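Local coordinates for nucleoside-diphosphate-sugar epimerase (Pseudomonas aeruginosa, PDB 2X4G), which is an NAD-dependent epimerase/dehydratase-family protein that probably binds a dinucleotide cofactor and acts on a nucleotide-activated sugar, at residues Arg132-Leu137 / Glu141-Asp146. Numbering follows the deposited sequence.
Sequences RHPQGL and EGLFYD
His133 O accepts a hydrogen bond from Gly136 N at 2.7 Å, which closes a type I turn from His133 to Gly136. His133 ND1 also accepts one from Gln135 N at 3.2 Å, tilted 23° out of the ring plane. The same ring meets Leu143 on the facing segment, where Leu143 CD2 lies 4.2 Å from His133 CD2 in an oblique approach. The two side chains cross at about a right angle. In His133, chi1 (-166°) sets CG anti to the backbone N and beside the carbonyl carbon, laying the ring along the turn, and chi2 (-79°) directs ND1 to Gln135 N. Pro134 CD sits over one face of the imidazole, offset toward the rim. Leu137 CB lies over the centre of the opposite face. The ring is thus held between residues of its own segment. Both segments belong to the long loop between strand 121-124 and helix 154-171 of a Rossmann-type fold. Leu143 is buried and reaches across to 132-137 by van der Waals contact. Its CD1 reaches the backbone, 3.7 Å from His133 N. Its CD2 touches Pro134 CD at 4.0 Å. No hydrogen bond crosses between the segments. His133 N instead bonds Gln304 OE1, and Glu141 O bonds Arg238 NH2. Pro131 also packs against Leu143.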
loop_
_atom_site.group_PDB
_atom_site.type_symbol
_atom_site.label_atom_id
_atom_site.label_comp_id
_atom_site.label_asym_id
_atom_site.label_seq_id
_atom_site.Cartn_x
_atom_site.Cartn_y
_atom_site.Cartn_z
ATOM N N ARG A 132 -12.954 13.410 16.695
ATOM C CA ARG A 132 -12.362 14.741 16.736
ATOM C C ARG A 132 -13.279 15.680 17.523
ATOM O O ARG A 132 -14.488 15.605 17.408
ATOM C CB ARG A 132 -12.140 15.234 15.302
ATOM C CG ARG A 132 -11.384 16.560 15.176
ATOM C CD ARG A 132 -11.125 16.923 13.707
ATOM N NE ARG A 132 -10.155 16.016 13.098
ATOM C CZ ARG A 132 -8.837 16.067 13.295
ATOM N NH1 ARG A 132 -8.298 16.994 14.093
ATOM N NH2 ARG A 132 -8.047 15.179 12.698
ATOM N N HIS A 133 -12.734 16.552 18.349
ATOM C CA HIS A 133 -13.610 17.429 19.112
ATOM C C HIS A 133 -14.533 18.160 18.128
ATOM O O HIS A 133 -14.035 18.823 17.210
ATOM C CB HIS A 133 -12.806 18.441 19.922
ATOM C CG HIS A 133 -13.604 19.142 20.976
ATOM N ND1 HIS A 133 -14.446 20.195 20.698
ATOM C CD2 HIS A 133 -13.681 18.942 22.312
ATOM C CE1 HIS A 133 -15.009 20.612 21.819
ATOM N NE2 HIS A 133 -14.555 19.874 22.815
ATOM N N PRO A 134 -15.867 18.066 18.325
ATOM C CA PRO A 134 -16.834 18.606 17.370
ATOM C C PRO A 134 -16.825 20.135 17.207
ATOM O O PRO A 134 -17.462 20.649 16.282
ATOM C CB PRO A 134 -18.181 18.137 17.934
ATOM C CG PRO A 134 -17.957 18.025 19.388
ATOM C CD PRO A 134 -16.528 17.615 19.566
ATOM N N GLN A 135 -16.140 20.852 18.095
ATOM C CA GLN A 135 -15.871 22.271 17.890
ATOM C C GLN A 135 -14.387 22.567 17.621
ATOM O O GLN A 135 -13.973 23.721 17.630
ATOM C CB GLN A 135 -16.391 23.057 19.088
ATOM C CG GLN A 135 -17.936 23.073 19.160
ATOM C CD GLN A 135 -18.475 22.636 20.525
ATOM O OE1 GLN A 135 -17.988 23.076 21.584
ATOM N NE2 GLN A 135 -19.482 21.760 20.508
ATOM N N GLY A 136 -13.592 21.531 17.361
ATOM C CA GLY A 136 -12.183 21.707 17.039
ATOM C C GLY A 136 -11.270 22.030 18.214
ATOM O O GLY A 136 -10.084 22.256 18.017
ATOM N N LEU A 137 -11.804 22.043 19.435
ATOM C CA LEU A 137 -10.984 22.249 20.633
ATOM C C LEU A 137 -10.145 21.000 20.967
ATOM O O LEU A 137 -10.343 19.937 20.385
ATOM C CB LEU A 137 -11.874 22.644 21.818
ATOM C CG LEU A 137 -12.718 23.928 21.662
ATOM C CD1 LEU A 137 -13.391 24.298 22.983
ATOM C CD2 LEU A 137 -11.898 25.107 21.142
ATOM N N GLU A 141 -11.445 13.111 27.402
ATOM C CA GLU A 141 -11.887 11.746 27.648
ATOM C C GLU A 141 -13.380 11.479 27.375
ATOM O O GLU A 141 -13.790 10.325 27.212
ATOM C CB GLU A 141 -11.561 11.381 29.088
ATOM C CG GLU A 141 -10.078 11.198 29.365
ATOM C CD GLU A 141 -9.312 12.475 29.686
ATOM O OE1 GLU A 141 -8.098 12.365 29.964
ATOM O OE2 GLU A 141 -9.899 13.574 29.654
ATOM N N GLY A 142 -14.185 12.535 27.338
ATOM C CA GLY A 142 -15.612 12.420 27.108
ATOM C C GLY A 142 -15.997 12.238 25.657
ATOM O O GLY A 142 -17.157 12.022 25.360
ATOM N N LEU A 143 -15.032 12.340 24.744
ATOM C CA LEU A 143 -15.303 12.171 23.319
ATOM C C LEU A 143 -15.437 10.698 22.991
ATOM O O LEU A 143 -14.465 9.982 23.009
ATOM C CB LEU A 143 -14.179 12.781 22.475
ATOM C CG LEU A 143 -13.960 14.286 22.593
ATOM C CD1 LEU A 143 -12.951 14.713 21.565
ATOM C CD2 LEU A 143 -15.277 15.063 22.395
ATOM N N PHE A 144 -16.641 10.249 22.683
ATOM C CA PHE A 144 -16.866 8.868 22.298
ATOM C C PHE A 144 -17.559 8.786 20.952
ATOM O O PHE A 144 -18.342 9.654 20.585
ATOM C CB PHE A 144 -17.761 8.179 23.315
ATOM C CG PHE A 144 -17.109 7.913 24.631
ATOM C CD1 PHE A 144 -17.285 8.775 25.687
ATOM C CD2 PHE A 144 -16.357 6.773 24.826
ATOM C CE1 PHE A 144 -16.704 8.515 26.907
ATOM C CE2 PHE A 144 -15.778 6.506 26.049
ATOM C CZ PHE A 144 -15.947 7.373 27.083
ATOM N N TYR A 145 -17.276 7.722 20.217
ATOM C CA TYR A 145 -18.110 7.328 19.093
ATOM C C TYR A 145 -19.353 6.620 19.666
ATOM O O TYR A 145 -19.216 5.657 20.410
ATOM C CB TYR A 145 -17.345 6.352 18.200
ATOM C CG TYR A 145 -16.306 6.959 17.287
ATOM C CD1 TYR A 145 -14.948 6.801 17.544
ATOM C CD2 TYR A 145 -16.686 7.651 16.130
ATOM C CE1 TYR A 145 -13.990 7.339 16.695
ATOM C CE2 TYR A 145 -15.742 8.191 15.270
ATOM C CZ TYR A 145 -14.390 8.035 15.561
ATOM O OH TYR A 145 -13.439 8.567 14.717
ATOM N N ASP A 146 -20.555 7.075 19.336
ATOM C CA ASP A 146 -21.768 6.408 19.860
ATOM C C ASP A 146 -21.870 4.906 19.509
ATOM O O ASP A 146 -22.528 4.130 20.218
ATOM C CB ASP A 146 -23.045 7.125 19.375
ATOM C CG ASP A 146 -23.293 8.457 20.104
ATOM O OD1 ASP A 146 -22.797 8.606 21.251
ATOM O OD2 ASP A 146 -23.980 9.343 19.528
#